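PDB 2YJ4: copper-transporting atpase from Sulfolobus solfataricus, which is probably an ATP-driven pump that carries copper ions across the cell membrane, seen here as its cytoplasmic phosphorylation and nucleotide-binding domains. Local coordinates for residues D29-N34 with E151-I156. The protein carries 1 engineered substitution. Numbering follows the deposited sequence.
Sequences DTIIFN and EGLKII. Engineered in segment 29-34: Asn-34 (natural residue Asp).
Strand 30-34 and the start of strand 154-158 pair in parallel in the Rossmann-like sheet of the phosphorylation domain, a haloacid dehalogenase-type fold, with Thr-30, Ile-31 and Ile-32 in register with Lys-154, Ile-155 and Ile-156. Strand 201-205 hydrogen-bonds to the other edge of strand 30-34, which is thus an interior strand. Four backbone hydrogen bonds form the ladder; Ile-31 N donates to Lys-154 O (2.8 Å) and Ile-31 O receives Ile-156 N (3.0 Å), while Phe-33 N reaches Ile-156 O at 2.7 Å. On one face a bend at chi3 (37°) brings Lys-154 CE alongside Thr-30, 3.0 Å from OG1 and next to CG2; Lys-154 NZ comes near OG1 without a hydrogen bond. Thr-30 OG1, anti to its carbonyl carbon (chi1 -57°), donates to Asp-29 OD1 (2.8 Å), which is met on its anti side. A valine in place of Thr-30 would probably leave Asp-29 OD1 without this donor. Further along this face Ile-32 CG1 packs against Ile-156 CB (3.9 Å), with Leu-194 of helix 184-196 touching both side chains. On the other face Leu-153 CD1 meets Ile-31 CG1, and Ile-155 CG2 sits at the edge of the Phe-33 ring, 4.0 Å from CD2. The backbone ladder, with mainly apolar packing on both faces, thus holds the strand leading to engineered Asn-34, which replaces the aspartate phosphorylated in P-type ATPases.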
loop_
_atom_site.group_PDB
_atom_site.type_symbol
_atom_site.label_atom_id
_atom_site.label_comp_id
_atom_site.label_asym_id
_atom_site.label_seq_id
_atom_site.Cartn_x
_atom_site.Cartn_y
_atom_site.Cartn_z
ATOM N N ASP A 29 -16.968 13.103 9.899
ATOM C CA ASP A 29 -17.751 11.984 10.390
ATOM C C ASP A 29 -17.349 10.690 9.686
ATOM O O ASP A 29 -17.813 9.607 10.042
ATOM C CB ASP A 29 -19.230 12.261 10.161
ATOM C CG ASP A 29 -19.520 12.703 8.746
ATOM O OD1 ASP A 29 -18.968 12.099 7.803
ATOM O OD2 ASP A 29 -20.297 13.666 8.574
ATOM N N THR A 30 -16.491 10.808 8.680
ATOM C CA THR A 30 -16.079 9.649 7.898
ATOM C C THR A 30 -14.569 9.642 7.717
ATOM O O THR A 30 -13.988 10.622 7.249
ATOM C CB THR A 30 -16.762 9.639 6.527
ATOM O OG1 THR A 30 -18.183 9.672 6.702
ATOM C CG2 THR A 30 -16.375 8.395 5.739
ATOM N N ILE A 31 -13.938 8.541 8.114
ATOM C CA ILE A 31 -12.489 8.389 7.999
ATOM C C ILE A 31 -12.192 7.306 6.980
ATOM O O ILE A 31 -12.544 6.140 7.194
ATOM C CB ILE A 31 -11.835 7.970 9.342
ATOM C CG1 ILE A 31 -12.274 8.894 10.468
ATOM C CG2 ILE A 31 -10.302 8.012 9.241
ATOM C CD1 ILE A 31 -11.530 10.216 10.478
ATOM N N ILE A 32 -11.559 7.676 5.872
ATOM C CA ILE A 32 -11.241 6.676 4.852
ATOM C C ILE A 32 -9.757 6.358 4.792
ATOM O O ILE A 32 -8.936 7.257 4.652
ATOM C CB ILE A 32 -11.673 7.113 3.464
ATOM C CG1 ILE A 32 -13.185 7.380 3.428
ATOM C CG2 ILE A 32 -11.310 6.031 2.466
ATOM C CD1 ILE A 32 -13.669 8.028 2.107
ATOM N N PHE A 33 -9.409 5.086 4.923
ATOM C CA PHE A 33 -8.020 4.694 4.783
ATOM C C PHE A 33 -7.770 4.087 3.431
ATOM O O PHE A 33 -8.431 3.122 3.066
ATOM C CB PHE A 33 -7.647 3.655 5.823
ATOM C CG PHE A 33 -7.582 4.194 7.213
ATOM C CD1 PHE A 33 -6.410 4.755 7.697
ATOM C CD2 PHE A 33 -8.687 4.139 8.040
ATOM C CE1 PHE A 33 -6.338 5.246 8.985
ATOM C CE2 PHE A 33 -8.625 4.628 9.334
ATOM C CZ PHE A 33 -7.446 5.182 9.808
ATOM N N ASN A 34 -6.823 4.648 2.687
ATOM C CA ASN A 34 -6.204 3.898 1.603
ATOM C C ASN A 34 -5.334 2.816 2.217
ATOM O O ASN A 34 -4.625 3.067 3.189
ATOM C CB ASN A 34 -5.367 4.802 0.711
ATOM C CG ASN A 34 -6.214 5.762 -0.082
ATOM O OD1 ASN A 34 -6.853 5.373 -1.069
ATOM N ND2 ASN A 34 -6.237 7.035 0.344
ATOM N N GLU A 151 -16.509 9.502 18.770
ATOM C CA GLU A 151 -17.585 10.124 18.025
ATOM C C GLU A 151 -18.545 9.031 17.577
ATOM O O GLU A 151 -18.877 8.116 18.340
ATOM C CB GLU A 151 -17.031 10.883 16.813
ATOM C CG GLU A 151 -16.012 11.976 17.170
ATOM C CD GLU A 151 -15.832 13.018 16.067
ATOM O OE1 GLU A 151 -16.699 13.089 15.162
ATOM O OE2 GLU A 151 -14.824 13.766 16.114
ATOM N N GLY A 152 -18.991 9.137 16.334
ATOM C CA GLY A 152 -19.755 8.089 15.695
ATOM C C GLY A 152 -19.132 7.971 14.330
ATOM O O GLY A 152 -19.793 8.148 13.306
ATOM N N LEU A 153 -17.832 7.702 14.320
ATOM C CA LEU A 153 -17.080 7.731 13.076
ATOM C C LEU A 153 -17.241 6.464 12.248
ATOM O O LEU A 153 -17.019 5.351 12.723
ATOM C CB LEU A 153 -15.610 8.056 13.332
ATOM C CG LEU A 153 -15.374 9.503 13.764
ATOM C CD1 LEU A 153 -13.906 9.806 13.907
ATOM C CD2 LEU A 153 -15.987 10.437 12.756
ATOM N N LYS A 154 -17.668 6.661 11.007
ATOM C CA LYS A 154 -17.688 5.603 10.002
ATOM C C LYS A 154 -16.292 5.460 9.401
ATOM O O LYS A 154 -15.616 6.445 9.069
ATOM C CB LYS A 154 -18.707 5.917 8.902
ATOM C CG LYS A 154 -18.607 5.018 7.683
ATOM C CD LYS A 154 -19.555 5.493 6.590
ATOM C CE LYS A 154 -19.610 7.021 6.567
ATOM N NZ LYS A 154 -20.678 7.557 5.682
ATOM N N ILE A 155 -15.849 4.223 9.278
ATOM C CA ILE A 155 -14.511 3.977 8.788
ATOM C C ILE A 155 -14.622 3.180 7.520
ATOM O O ILE A 155 -15.300 2.163 7.496
ATOM C CB ILE A 155 -13.677 3.192 9.800
ATOM C CG1 ILE A 155 -13.514 4.007 11.079
ATOM C CG2 ILE A 155 -12.335 2.833 9.193
ATOM C CD1 ILE A 155 -12.564 3.394 12.062
ATOM N N ILE A 156 -13.966 3.657 6.468
ATOM C CA ILE A 156 -13.966 2.975 5.191
ATOM C C ILE A 156 -12.529 2.702 4.768
ATOM O O ILE A 156 -11.642 3.546 4.955
ATOM C CB ILE A 156 -14.671 3.834 4.100
ATOM C CG1 ILE A 156 -16.102 4.191 4.536
ATOM C CG2 ILE A 156 -14.653 3.115 2.753
ATOM C CD1 ILE A 156 -16.831 5.130 3.587
#